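Local atomic coordinates of meso-diaminopimelate dehydrogenase (Clostridium tetani, PDB entry 3WGY), a protein that catalyses, as the natural enzyme, the reversible NADP-dependent oxidative deamination of meso-2,6-diaminopimelate, and binds 4-methyl-2-oxovalerate in this engineered form. Residues B[289-294]-B[306-311]. The protein carries 6 engineered substitutions. Sequence-based numbering, arbitrary orientation.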
# COMPACT_ATOMS: atom_id res chain seq x y z
N ARG B 289 2.84 -1.88 17.87
CA ARG B 289 1.88 -2.95 18.12
C ARG B 289 2.40 -4.22 17.46
O ARG B 289 2.30 -5.30 18.03
CB ARG B 289 0.50 -2.60 17.55
CG ARG B 289 -0.52 -3.71 17.77
CD ARG B 289 -1.93 -3.33 17.33
NE ARG B 289 -2.46 -2.18 18.05
CZ ARG B 289 -2.46 -0.93 17.59
NH1 ARG B 289 -1.95 -0.66 16.39
NH2 ARG B 289 -2.97 0.04 18.33
N ALA B 290 2.95 -4.08 16.25
CA ALA B 290 3.47 -5.22 15.51
C ALA B 290 4.70 -5.84 16.17
O ALA B 290 4.84 -7.06 16.21
CB ALA B 290 3.81 -4.81 14.09
N ILE B 291 5.60 -4.99 16.66
CA ILE B 291 6.81 -5.48 17.30
C ILE B 291 6.47 -6.19 18.59
O ILE B 291 7.06 -7.22 18.93
CB ILE B 291 7.79 -4.33 17.58
CG1 ILE B 291 8.22 -3.69 16.26
CG2 ILE B 291 9.01 -4.85 18.34
CD1 ILE B 291 8.73 -4.69 15.23
N TYR B 292 5.50 -5.64 19.32
CA TYR B 292 5.06 -6.25 20.56
C TYR B 292 4.57 -7.66 20.25
O TYR B 292 4.94 -8.62 20.92
CB TYR B 292 3.92 -5.43 21.18
CG TYR B 292 3.20 -6.12 22.31
CD1 TYR B 292 2.12 -6.98 22.05
CD2 TYR B 292 3.60 -5.94 23.63
CE1 TYR B 292 1.46 -7.64 23.09
CE2 TYR B 292 2.95 -6.60 24.67
CZ TYR B 292 1.88 -7.45 24.40
OH TYR B 292 1.25 -8.10 25.44
N LYS B 293 3.74 -7.78 19.21
CA LYS B 293 3.20 -9.07 18.82
C LYS B 293 4.33 -10.03 18.45
O LYS B 293 4.37 -11.16 18.94
CB LYS B 293 2.24 -8.92 17.64
CG LYS B 293 1.06 -8.02 17.94
CD LYS B 293 0.02 -8.06 16.84
CE LYS B 293 -1.16 -7.16 17.15
NZ LYS B 293 -2.27 -7.36 16.19
N LEU B 294 5.24 -9.57 17.60
CA LEU B 294 6.36 -10.40 17.19
C LEU B 294 7.28 -10.77 18.35
O LEU B 294 7.85 -11.86 18.36
CB LEU B 294 7.17 -9.71 16.09
CG LEU B 294 6.57 -9.72 14.68
CD1 LEU B 294 7.45 -8.90 13.77
CD2 LEU B 294 6.45 -11.15 14.17
N LEU B 306 9.50 -4.28 5.68
CA LEU B 306 9.39 -5.27 4.61
C LEU B 306 9.11 -6.69 5.10
O LEU B 306 8.55 -7.49 4.35
CB LEU B 306 10.68 -5.29 3.78
CG LEU B 306 10.92 -4.22 2.69
CD1 LEU B 306 10.55 -2.85 3.18
CD2 LEU B 306 12.39 -4.27 2.27
N ASP B 307 9.48 -6.99 6.34
CA ASP B 307 9.28 -8.32 6.93
C ASP B 307 8.00 -8.46 7.74
O ASP B 307 7.71 -9.55 8.24
CB ASP B 307 10.42 -8.67 7.89
CG ASP B 307 11.78 -8.38 7.32
OD1 ASP B 307 12.11 -8.93 6.26
OD2 ASP B 307 12.53 -7.60 7.96
N ILE B 308 7.23 -7.39 7.89
CA ILE B 308 6.03 -7.44 8.72
C ILE B 308 4.68 -7.39 8.01
O ILE B 308 4.36 -6.43 7.33
CB ILE B 308 6.06 -6.28 9.75
CG1 ILE B 308 7.37 -6.31 10.54
CG2 ILE B 308 4.87 -6.38 10.68
CD1 ILE B 308 7.55 -5.11 11.44
N PRO B 309 3.86 -8.44 8.20
CA PRO B 309 2.53 -8.52 7.58
C PRO B 309 1.70 -7.37 8.13
O PRO B 309 1.80 -7.03 9.31
CB PRO B 309 2.01 -9.88 8.05
CG PRO B 309 3.26 -10.66 8.33
CD PRO B 309 4.13 -9.63 9.01
N PHE B 310 0.87 -6.77 7.28
CA PHE B 310 0.05 -5.64 7.71
C PHE B 310 -0.90 -6.02 8.85
O PHE B 310 -1.28 -5.17 9.65
CB PHE B 310 -0.74 -5.08 6.54
CG PHE B 310 0.08 -4.21 5.61
CD1 PHE B 310 1.47 -4.21 5.67
CD2 PHE B 310 -0.55 -3.42 4.66
CE1 PHE B 310 2.21 -3.43 4.79
CE2 PHE B 310 0.19 -2.64 3.78
CZ PHE B 310 1.57 -2.64 3.84
N SER B 311 -1.26 -7.30 8.94
CA SER B 311 -2.16 -7.76 10.00
C SER B 311 -1.66 -7.39 11.41
O SER B 311 -2.46 -7.14 12.31
CB SER B 311 -2.36 -9.27 9.92
OG SER B 311 -1.13 -9.95 10.09
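Ile308 meets three residues of helix 276-296, using a different carbon for each. Its CG2 lies 3.9 Å from Ala290 CB. Its CD1 comes to 4.0 Å from Ile291 CD1. The third carbon, Ile308 CG1, is 4.1 Å from Leu294 CD1. All three distances are ordinary van der Waals separations, and the three partners, spaced i, i+1 and i+4, belong to one flank of the helix. The backbones stay well apart here, with 7.6 Å between Ala290 CA and Ile308 CA, the closest CA pair, so the apolar contact is made by side chains. Ile308 divides its branches by its first torsion: CG1 stands anti to the carbonyl carbon (chi1 -54°), while CG2 stands anti to the backbone N and reaches the small Ala290. Its side chain crosses that of Ile291 at about a right angle and that of Leu294 obliquely. Strand 116-118 contributes to the same apolar cluster, Leu118 touching both Ile291 and Ile308, and Ile116 touching Ile291 and Leu294.

The polar part is slight. Lys293, extended beyond CG, brings NZ to 3.9 Å from Ser311 O, too long for a hydrogen bond; the ammonium group instead bonds to Ser314 O, farther along the same loop.

On the side of Phe310, whose CB points away from the helix, lies the second subunit: the Phe310 rings of the two chains meet with their planes at about 40°. Segment 306-311 thus lies between its own helix and the dimer partner. The helix leads into strand 301-303, the outermost strand, within this chain, of a parallel sheet consistent with a Rossmann-type dinucleotide-binding domain, as expected for this dehydrogenase family, and the contact packs the loop beyond that strand back against the helix before it, at the dimer interface.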